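SAM-dependent methyltransferase (PDB 3D2L) probably transfers a methyl group from S-adenosylmethionine to an acceptor not yet identified, using a class I Rossmann-like methyltransferase domain. Local coordinates at residues A[18-23]-A[45-50]; A[86-91]-A[117-122]; A[161-166]-A[176-181]. One frame throughout, in Å; residues are numbered along the deposited sequence. Where two conformers were deposited one is given.

The three contacts follow one another along the chain without overlap. Contacts 1 and 2 belong to the methyltransferase core, whose seven-stranded mixed sheet has the strand order 3-2-1-4-5-7-6 of class I methyltransferases. Their centres lie about 22 Å apart, on opposite sides of the chain's centre. Contact 1 joins the starts of helices 20-30 and 46-51, and contact 2 joins the loop after strand 82-85 to helix 113-126. Contact 3 pairs two of the 150-199 strands, which form an antiparallel sheet of their own, inserted between core strands 131-138 and 215-222. Its centre is about 28 Å from that of contact 2, yet its nearest atoms come within about 8 Å of contact 1.

Contact 1 (A[18-23]-A[45-50]); sequences VPYPEW and GTATLL
Y20 meets T46, A47 and L50 at the point where the first turns of helices 20-30 and 46-51 come together, the CA atoms of Y20 and A47 being 5.8 Å apart. Before it in the chain, V18 CG1 covers the centre of the Y20 ring, 3.5 Å above its plane, on the face away from T46. P19 forms an inverse gamma turn that leads into the helix. In Y20 itself chi1 (-69°) sets CG beside the backbone N, anti to the carbonyl carbon. T46 CB and the amide N of A47 lie over the ring face that V18 does not cover. T46 CG2 touches the CD2-CE2 rim, 3.6 Å from Y20 CD2, and the two side chains cross at about a right angle. Farther round, Y20 CD1 is 3.9 Å from the methyl CB of A47. At the CB end of the tyrosine, L50 CD1 packs against both Y20 CB, at 3.9 Å, and P21 CG, at 4.1 Å. W23 turns its indole away into the core, where NE1 bonds to D136 and the ring meets F224 edge-to-face. G45, the N-cap of helix 46-51, ends the glycine-rich segment after D39, which fits the first sequence motif of class I methyltransferases and in relatives lines the cofactor site. Across the contact no direct hydrogen bond forms. The polar link is one water, 3.2 Å from Y20 OH and 2.8 Å from T46 OG1. The join therefore rests on van der Waals packing around one aromatic ring, with a hydrated bridge at its hydroxyl end.

Contact 2 (A[86-91]-A[117-122]); sequences QDMREL and KQTFDS
L91 and S122 make the direct hydrogen bond of this contact: L91 N donates to S122 OG at 2.9 Å, with a bent N-H...O angle of 131°. S122 was deposited in two conformers; the one described has OG anti to the backbone N (chi1 167°). This hydroxyl also donates to a water that in turn donates to M88 O at 2.7 Å and T119 O at 2.9 Å. A second water spans L91 O and S122 O. R89 and Q118 lie side by side, with Q118 OE1 at the guanidinium edge, 3.7 Å from R89 NE, which has a long, weak ion pair with D115. The selenium of selenomethionine M88 lies 4.0 Å from T119 CG2; T119 OG1 bonds to D115 O. In the second shell D87 OD1 accepts from R89 N at 3.0 Å, an Asx turn, and D87 OD2 forms a salt bridge with R89 NH1 at 3.1 Å. Within the Rossmann-like core, the loop after parallel strand 82-85 thus packs on helix 113-126, which precedes strand 131-138, while M88 and L91 also touch I40. Side-chain packing, one direct bond and two waters make the join; the L91 O-water-S122 O bridge does not use OG.

Contact 3 (A[161-166]-A[176-181]); sequences YIWFAD and HELTFF
H176 and W163 sit side by side on one face of a beta hairpin, strands 159-167 and 173-183, the central pair of a four-stranded antiparallel sheet; the axes of the two segments come within 4.7 Å, their directions 171° apart, hence antiparallel. The imidazole and the five-membered indole ring have planes 80° apart, and ND1 of H176 reaches the indole edge, near its plane. NE2 of H176 bonds to Q198 on the next strand. E177 faces F164 in a hydrogen-bonded pair: F164 N donates to E177 O at 3.0 Å and E177 N to F164 O at 2.9 Å, while the carboxylate turns to T195. L178 lies on the same side of the sheet as W163, whose CG is anti to its backbone N (chi1 167°), beside the carbonyl carbon. L178 CD2 lies over the indole as a CH-pi contact, 3.9 Å from the centroid of the five-membered ring, and L178 CD1 touches W163 CB at 3.6 Å. T179 repeats the hydrogen-bonded pairing with I162, and its OG1 bonds to D193. F180, in the non-hydrogen-bonded pair with Y161, brings CD2 to 3.8 Å from Y161 CB. Beyond this pair, helix 9-14 packs on the same face through L14 and V10. F181, on the other side, offers its ring edge to I162, the CE2 of F181 being 4.5 Å from I162 CD1.

Contact 1 (A[18-23]-A[45-50])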
loop_
_atom_site.group_PDB
_atom_site.type_symbol
_atom_site.label_atom_id
_atom_site.label_comp_id
_atom_site.label_asym_id
_atom_site.label_seq_id
_atom_site.Cartn_x
_atom_site.Cartn_y
_atom_site.Cartn_z
ATOM N N VAL A 18 -5.646 5.104 -11.096
ATOM C CA VAL A 18 -5.001 5.511 -9.833
ATOM C C VAL A 18 -3.712 6.248 -10.193
ATOM O O VAL A 18 -2.865 5.688 -10.874
ATOM C CB VAL A 18 -4.700 4.303 -8.941
ATOM C CG1 VAL A 18 -3.757 4.678 -7.775
ATOM C CG2 VAL A 18 -5.995 3.725 -8.419
ATOM N N PRO A 19 -3.565 7.506 -9.752
ATOM C CA PRO A 19 -2.403 8.324 -10.117
ATOM C C PRO A 19 -1.165 8.012 -9.289
ATOM O O PRO A 19 -0.708 8.845 -8.503
ATOM C CB PRO A 19 -2.911 9.746 -9.845
ATOM C CG PRO A 19 -3.780 9.560 -8.648
ATOM C CD PRO A 19 -4.489 8.257 -8.871
ATOM N N TYR A 20 -0.625 6.808 -9.482
ATOM C CA TYR A 20 0.583 6.353 -8.809
ATOM C C TYR A 20 1.754 7.313 -8.881
ATOM O O TYR A 20 2.501 7.439 -7.908
ATOM C CB TYR A 20 1.010 4.996 -9.348
ATOM C CG TYR A 20 0.076 3.905 -8.965
ATOM C CD1 TYR A 20 -0.036 3.505 -7.642
ATOM C CD2 TYR A 20 -0.687 3.265 -9.913
ATOM C CE1 TYR A 20 -0.880 2.516 -7.284
ATOM C CE2 TYR A 20 -1.532 2.256 -9.561
ATOM C CZ TYR A 20 -1.615 1.871 -8.253
ATOM O OH TYR A 20 -2.494 0.866 -7.890
ATOM N N PRO A 21 1.940 8.009 -10.026
ATOM C CA PRO A 21 3.039 8.955 -10.036
ATOM C C PRO A 21 3.000 10.041 -8.944
ATOM O O PRO A 21 4.029 10.641 -8.640
ATOM C CB PRO A 21 2.957 9.549 -11.441
ATOM C CG PRO A 21 2.347 8.479 -12.246
ATOM C CD PRO A 21 1.292 7.926 -11.342
ATOM N N GLU A 22 1.831 10.315 -8.381
ATOM C CA GLU A 22 1.712 11.260 -7.276
ATOM C C GLU A 22 2.348 10.682 -5.998
ATOM O O GLU A 22 2.930 11.415 -5.190
ATOM C CB GLU A 22 0.249 11.560 -7.012
ATOM C CG GLU A 22 -0.450 12.316 -8.120
ATOM C CD GLU A 22 -0.489 13.804 -7.867
ATOM O OE1 GLU A 22 -0.969 14.207 -6.770
ATOM O OE2 GLU A 22 -0.085 14.562 -8.780
ATOM N N TRP A 23 2.220 9.380 -5.788
ATOM C CA TRP A 23 2.899 8.765 -4.632
ATOM C C TRP A 23 4.402 8.787 -4.843
ATOM O O TRP A 23 5.156 9.061 -3.923
ATOM C CB TRP A 23 2.458 7.322 -4.402
ATOM C CG TRP A 23 1.168 7.136 -3.686
ATOM C CD1 TRP A 23 1.011 6.871 -2.355
ATOM C CD2 TRP A 23 -0.145 7.144 -4.252
ATOM N NE1 TRP A 23 -0.318 6.762 -2.055
ATOM C CE2 TRP A 23 -1.050 6.882 -3.203
ATOM C CE3 TRP A 23 -0.650 7.346 -5.547
ATOM C CZ2 TRP A 23 -2.434 6.815 -3.402
ATOM C CZ3 TRP A 23 -2.032 7.274 -5.746
ATOM C CH2 TRP A 23 -2.899 7.005 -4.686
ATOM N N GLY A 45 2.766 -4.423 -8.068
ATOM C CA GLY A 45 3.994 -3.630 -8.291
ATOM C C GLY A 45 3.949 -2.443 -9.226
ATOM O O GLY A 45 4.995 -1.963 -9.695
ATOM N N THR A 46 2.749 -1.935 -9.514
ATOM C CA THR A 46 2.636 -0.793 -10.402
ATOM C C THR A 46 3.485 0.394 -9.876
ATOM O O THR A 46 4.241 0.991 -10.644
ATOM C CB THR A 46 1.144 -0.393 -10.642
ATOM O OG1 THR A 46 0.389 -1.548 -11.067
ATOM C CG2 THR A 46 1.054 0.690 -11.714
ATOM N N ALA A 47 3.370 0.718 -8.580
ATOM C CA ALA A 47 4.136 1.826 -8.003
ATOM C C ALA A 47 5.589 1.433 -7.862
ATOM O O ALA A 47 6.469 2.270 -8.025
ATOM C CB ALA A 47 3.534 2.282 -6.633
ATOM N N THR A 48 5.849 0.150 -7.597
ATOM C CA THR A 48 7.210 -0.363 -7.433
ATOM C C THR A 48 8.016 -0.168 -8.712
ATOM O O THR A 48 9.153 0.293 -8.691
ATOM C CB THR A 48 7.198 -1.868 -7.012
ATOM O OG1 THR A 48 6.118 -2.124 -6.070
ATOM C CG2 THR A 48 8.541 -2.278 -6.413
ATOM N N LEU A 49 7.413 -0.478 -9.840
ATOM C CA LEU A 49 8.081 -0.274 -11.138
ATOM C C LEU A 49 8.393 1.188 -11.449
ATOM O O LEU A 49 9.438 1.461 -12.096
ATOM C CB LEU A 49 7.271 -0.930 -12.276
ATOM C CG LEU A 49 7.076 -2.455 -12.162
ATOM C CD1 LEU A 49 6.480 -2.983 -13.466
ATOM C CD2 LEU A 49 8.394 -3.168 -11.846
ATOM N N LEU A 50 7.509 2.122 -11.045
ATOM C CA LEU A 50 7.763 3.561 -11.188
ATOM C C LEU A 50 8.900 3.993 -10.278
ATOM O O LEU A 50 9.742 4.778 -10.674
ATOM C CB LEU A 50 6.497 4.406 -10.940
ATOM C CG LEU A 50 5.426 4.138 -11.991
ATOM C CD1 LEU A 50 4.178 4.860 -11.617
ATOM C CD2 LEU A 50 5.918 4.528 -13.421
HETATM O O HOH W 1 -2.330 -1.064 -10.428
#

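Contact 2 (A[86-91]-A[117-122])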
loop_
_atom_site.group_PDB
_atom_site.type_symbol
_atom_site.label_atom_id
_atom_site.label_comp_id
_atom_site.label_asym_id
_atom_site.label_seq_id
_atom_site.Cartn_x
_atom_site.Cartn_y
_atom_site.Cartn_z
ATOM N N GLN A 86 6.666 -12.195 1.179
ATOM C CA GLN A 86 6.928 -12.022 2.597
ATOM C C GLN A 86 5.801 -11.225 3.203
ATOM O O GLN A 86 5.194 -10.408 2.553
ATOM C CB GLN A 86 8.225 -11.240 2.874
ATOM C CG GLN A 86 9.523 -11.801 2.349
ATOM C CD GLN A 86 10.744 -11.013 2.841
ATOM O OE1 GLN A 86 10.675 -10.278 3.820
ATOM N NE2 GLN A 86 11.869 -11.177 2.149
ATOM N N ASP A 87 5.571 -11.465 4.474
ATOM C CA ASP A 87 4.567 -10.773 5.269
ATOM C C ASP A 87 5.257 -9.497 5.808
ATOM O O ASP A 87 6.377 -9.607 6.317
ATOM C CB ASP A 87 4.200 -11.735 6.395
ATOM C CG ASP A 87 3.065 -11.258 7.252
ATOM O OD1 ASP A 87 2.890 -10.032 7.435
ATOM O OD2 ASP A 87 2.364 -12.145 7.784
HETATM N N MSE A 88 4.604 -8.318 5.711
HETATM C CA MSE A 88 5.190 -7.025 6.195
HETATM C C MSE A 88 5.465 -7.039 7.673
HETATM O O MSE A 88 6.322 -6.315 8.137
HETATM C CB MSE A 88 4.334 -5.784 5.866
HETATM C CG MSE A 88 2.927 -5.808 6.401
HETATM SE SE MSE A 88 2.096 -4.120 6.022
HETATM C CE MSE A 88 1.952 -4.296 3.953
ATOM N N ARG A 89 4.746 -7.848 8.441
ATOM C CA ARG A 89 5.144 -7.920 9.848
ATOM C C ARG A 89 6.378 -8.704 10.180
ATOM O O ARG A 89 6.772 -8.719 11.344
ATOM C CB ARG A 89 4.105 -8.418 10.797
ATOM C CG ARG A 89 3.132 -9.232 10.369
ATOM C CD ARG A 89 1.836 -8.486 10.410
ATOM N NE ARG A 89 0.938 -9.460 10.984
ATOM C CZ ARG A 89 0.201 -10.344 10.323
ATOM N NH1 ARG A 89 0.181 -10.359 9.001
ATOM N NH2 ARG A 89 -0.554 -11.204 11.031
ATOM N N GLU A 90 6.959 -9.379 9.206
ATOM C CA GLU A 90 8.152 -10.161 9.445
ATOM C C GLU A 90 9.090 -10.031 8.285
ATOM O O GLU A 90 9.570 -11.026 7.757
ATOM C CB GLU A 90 7.781 -11.636 9.740
ATOM C CG GLU A 90 6.797 -12.217 8.755
ATOM C CD GLU A 90 6.386 -13.671 9.038
ATOM O OE1 GLU A 90 6.191 -14.031 10.225
ATOM O OE2 GLU A 90 6.206 -14.433 8.047
ATOM N N LEU A 91 9.374 -8.792 7.879
ATOM C CA LEU A 91 10.292 -8.576 6.765
ATOM C C LEU A 91 11.665 -9.078 7.076
ATOM O O LEU A 91 12.142 -8.974 8.204
ATOM C CB LEU A 91 10.486 -7.111 6.429
ATOM C CG LEU A 91 9.286 -6.339 5.979
ATOM C CD1 LEU A 91 9.774 -4.913 5.763
ATOM C CD2 LEU A 91 8.745 -7.008 4.704
ATOM N N LYS A 117 2.497 -2.876 15.290
ATOM C CA LYS A 117 3.736 -2.768 16.092
ATOM C C LYS A 117 4.770 -3.742 15.549
ATOM O O LYS A 117 5.952 -3.401 15.399
ATOM C CB LYS A 117 3.445 -2.982 17.583
ATOM C CG LYS A 117 2.535 -1.926 18.173
ATOM C CD LYS A 117 2.352 -2.030 19.704
ATOM C CE LYS A 117 1.283 -3.015 20.110
ATOM N N GLN A 118 4.327 -4.930 15.154
ATOM C CA GLN A 118 5.235 -5.932 14.551
ATOM C C GLN A 118 5.793 -5.403 13.255
ATOM O O GLN A 118 6.991 -5.572 12.943
ATOM C CB GLN A 118 4.466 -7.241 14.285
ATOM C CG GLN A 118 4.049 -7.954 15.550
ATOM C CD GLN A 118 2.935 -8.973 15.350
ATOM O OE1 GLN A 118 2.658 -9.411 14.234
ATOM N NE2 GLN A 118 2.300 -9.369 16.456
ATOM N N THR A 119 4.928 -4.795 12.449
ATOM C CA THR A 119 5.396 -4.199 11.172
ATOM C C THR A 119 6.455 -3.098 11.387
ATOM O O THR A 119 7.503 -3.055 10.702
ATOM C CB THR A 119 4.215 -3.746 10.317
ATOM O OG1 THR A 119 3.338 -4.867 10.093
ATOM C CG2 THR A 119 4.666 -3.173 8.958
ATOM N N PHE A 120 6.180 -2.207 12.319
ATOM C CA PHE A 120 7.118 -1.121 12.609
ATOM C C PHE A 120 8.451 -1.595 13.169
ATOM O O PHE A 120 9.513 -1.069 12.792
ATOM C CB PHE A 120 6.498 -0.061 13.509
ATOM C CG PHE A 120 5.374 0.704 12.903
ATOM C CD1 PHE A 120 5.125 0.721 11.514
ATOM C CD2 PHE A 120 4.590 1.515 13.720
ATOM C CE1 PHE A 120 4.092 1.457 11.003
ATOM C CE2 PHE A 120 3.552 2.278 13.197
ATOM C CZ PHE A 120 3.311 2.272 11.848
ATOM N N ASP A 121 8.413 -2.561 14.100
ATOM C CA ASP A 121 9.637 -3.200 14.606
ATOM C C ASP A 121 10.439 -3.866 13.503
ATOM O O ASP A 121 11.663 -3.790 13.503
ATOM C CB ASP A 121 9.317 -4.231 15.732
ATOM C CG ASP A 121 9.125 -3.592 17.081
ATOM O OD1 ASP A 121 9.259 -2.347 17.206
ATOM O OD2 ASP A 121 8.813 -4.341 18.046
ATOM N N SER A 122 9.760 -4.539 12.574
ATOM C CA SER A 122 10.425 -5.187 11.452
ATOM C C SER A 122 11.117 -4.143 10.561
ATOM O O SER A 122 12.286 -4.325 10.103
ATOM C CB SER A 122 9.361 -5.977 10.684
ATOM O OG SER A 122 9.808 -6.400 9.438
HETATM O O HOH W 2 8.015 -4.250 8.126
HETATM O O HOH W 3 13.160 -6.937 9.768
#

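Contact 3 (A[161-166]-A[176-181])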
loop_
_atom_site.group_PDB
_atom_site.type_symbol
_atom_site.label_atom_id
_atom_site.label_comp_id
_atom_site.label_asym_id
_atom_site.label_seq_id
_atom_site.Cartn_x
_atom_site.Cartn_y
_atom_site.Cartn_z
ATOM N N TYR A 161 -16.466 -5.084 -11.920
ATOM C CA TYR A 161 -16.578 -5.362 -10.490
ATOM C C TYR A 161 -17.667 -4.550 -9.836
ATOM O O TYR A 161 -18.070 -3.491 -10.317
ATOM C CB TYR A 161 -15.255 -5.094 -9.736
ATOM C CG TYR A 161 -14.880 -3.621 -9.601
ATOM C CD1 TYR A 161 -15.389 -2.852 -8.575
ATOM C CD2 TYR A 161 -14.024 -2.999 -10.526
ATOM C CE1 TYR A 161 -15.077 -1.512 -8.446
ATOM C CE2 TYR A 161 -13.700 -1.652 -10.403
ATOM C CZ TYR A 161 -14.226 -0.917 -9.347
ATOM O OH TYR A 161 -13.942 0.428 -9.181
ATOM N N ILE A 162 -18.137 -5.098 -8.731
ATOM C CA ILE A 162 -19.112 -4.474 -7.854
ATOM C C ILE A 162 -18.411 -4.539 -6.485
ATOM O O ILE A 162 -18.007 -5.603 -6.007
ATOM C CB ILE A 162 -20.457 -5.198 -7.808
ATOM C CG1 ILE A 162 -21.152 -5.088 -9.172
ATOM C CG2 ILE A 162 -21.353 -4.576 -6.751
ATOM C CD1 ILE A 162 -22.454 -5.932 -9.338
ATOM N N TRP A 163 -18.277 -3.381 -5.877
ATOM C CA TRP A 163 -17.597 -3.221 -4.605
ATOM C C TRP A 163 -18.478 -2.519 -3.592
ATOM O O TRP A 163 -18.914 -1.397 -3.812
ATOM C CB TRP A 163 -16.329 -2.447 -4.877
ATOM C CG TRP A 163 -15.582 -1.890 -3.699
ATOM C CD1 TRP A 163 -15.725 -2.208 -2.390
ATOM C CD2 TRP A 163 -14.436 -1.035 -3.776
ATOM N NE1 TRP A 163 -14.811 -1.520 -1.628
ATOM C CE2 TRP A 163 -13.989 -0.812 -2.450
ATOM C CE3 TRP A 163 -13.766 -0.411 -4.831
ATOM C CZ2 TRP A 163 -12.911 0.021 -2.143
ATOM C CZ3 TRP A 163 -12.680 0.403 -4.534
ATOM C CH2 TRP A 163 -12.264 0.612 -3.189
ATOM N N PHE A 164 -18.781 -3.223 -2.504
ATOM C CA PHE A 164 -19.532 -2.671 -1.395
ATOM C C PHE A 164 -18.541 -2.390 -0.270
ATOM O O PHE A 164 -17.758 -3.261 0.104
ATOM C CB PHE A 164 -20.580 -3.630 -0.847
ATOM C CG PHE A 164 -21.593 -4.074 -1.877
ATOM C CD1 PHE A 164 -22.320 -3.143 -2.604
ATOM C CD2 PHE A 164 -21.857 -5.421 -2.074
ATOM C CE1 PHE A 164 -23.258 -3.554 -3.556
ATOM C CE2 PHE A 164 -22.794 -5.826 -3.011
ATOM C CZ PHE A 164 -23.488 -4.893 -3.746
ATOM N N ALA A 165 -18.613 -1.193 0.288
ATOM C CA ALA A 165 -17.715 -0.774 1.351
ATOM C C ALA A 165 -18.605 -0.428 2.517
ATOM O O ALA A 165 -19.433 0.481 2.424
ATOM C CB ALA A 165 -16.906 0.411 0.896
ATOM N N ASP A 166 -18.489 -1.207 3.594
ATOM C CA ASP A 166 -19.306 -1.034 4.797
ATOM C C ASP A 166 -18.480 -1.056 6.082
ATOM O O ASP A 166 -17.476 -1.730 6.131
ATOM C CB ASP A 166 -20.320 -2.169 4.890
ATOM C CG ASP A 166 -21.380 -2.089 3.833
ATOM O OD1 ASP A 166 -22.372 -1.376 4.070
ATOM O OD2 ASP A 166 -21.240 -2.768 2.797
ATOM N N HIS A 176 -14.610 -4.682 2.691
ATOM C CA HIS A 176 -14.807 -4.472 1.255
ATOM C C HIS A 176 -15.252 -5.777 0.640
ATOM O O HIS A 176 -14.461 -6.728 0.591
ATOM C CB HIS A 176 -13.490 -4.083 0.565
ATOM C CG HIS A 176 -12.862 -2.856 1.128
ATOM N ND1 HIS A 176 -13.480 -1.626 1.107
ATOM C CD2 HIS A 176 -11.654 -2.665 1.717
ATOM C CE1 HIS A 176 -12.683 -0.732 1.670
ATOM N NE2 HIS A 176 -11.558 -1.333 2.022
ATOM N N GLU A 177 -16.505 -5.841 0.184
ATOM C CA GLU A 177 -17.026 -7.044 -0.476
ATOM C C GLU A 177 -16.929 -6.811 -1.954
ATOM O O GLU A 177 -17.641 -5.986 -2.503
ATOM C CB GLU A 177 -18.458 -7.335 -0.062
ATOM C CG GLU A 177 -18.578 -7.675 1.410
ATOM C CD GLU A 177 -18.143 -9.080 1.759
ATOM O OE1 GLU A 177 -17.421 -9.722 0.956
ATOM O OE2 GLU A 177 -18.558 -9.555 2.848
ATOM N N LEU A 178 -16.010 -7.538 -2.584
ATOM C CA LEU A 178 -15.764 -7.423 -4.003
ATOM C C LEU A 178 -16.309 -8.607 -4.779
ATOM O O LEU A 178 -16.228 -9.752 -4.322
ATOM C CB LEU A 178 -14.270 -7.339 -4.280
ATOM C CG LEU A 178 -13.558 -5.994 -4.284
ATOM C CD1 LEU A 178 -13.994 -5.167 -5.520
ATOM C CD2 LEU A 178 -13.832 -5.279 -3.008
ATOM N N THR A 179 -16.861 -8.313 -5.956
ATOM C CA THR A 179 -17.290 -9.338 -6.905
ATOM C C THR A 179 -16.703 -8.914 -8.245
ATOM O O THR A 179 -16.937 -7.805 -8.669
ATOM C CB THR A 179 -18.802 -9.475 -7.006
ATOM O OG1 THR A 179 -19.298 -10.064 -5.797
ATOM C CG2 THR A 179 -19.219 -10.428 -8.187
ATOM N N PHE A 180 -15.931 -9.796 -8.870
ATOM C CA PHE A 180 -15.370 -9.566 -10.212
ATOM C C PHE A 180 -16.070 -10.481 -11.192
ATOM O O PHE A 180 -16.330 -11.633 -10.872
ATOM C CB PHE A 180 -13.852 -9.873 -10.262
ATOM C CG PHE A 180 -13.027 -8.952 -9.397
ATOM C CD1 PHE A 180 -12.795 -9.263 -8.061
ATOM C CD2 PHE A 180 -12.570 -7.735 -9.904
ATOM C CE1 PHE A 180 -12.074 -8.398 -7.234
ATOM C CE2 PHE A 180 -11.834 -6.862 -9.086
ATOM C CZ PHE A 180 -11.603 -7.194 -7.750
ATOM N N PHE A 181 -16.396 -9.953 -12.369
ATOM C CA PHE A 181 -16.910 -10.741 -13.474
ATOM C C PHE A 181 -15.818 -10.643 -14.503
ATOM O O PHE A 181 -15.583 -9.563 -15.058
ATOM C CB PHE A 181 -18.238 -10.221 -14.012
ATOM C CG PHE A 181 -19.351 -10.422 -13.072
ATOM C CD1 PHE A 181 -19.918 -11.665 -12.931
ATOM C CD2 PHE A 181 -19.797 -9.373 -12.277
ATOM C CE1 PHE A 181 -20.941 -11.867 -12.027
ATOM C CE2 PHE A 181 -20.818 -9.555 -11.375
ATOM C CZ PHE A 181 -21.389 -10.803 -11.245
HETATM O O HOH W 4 -19.709 -7.145 -4.275
#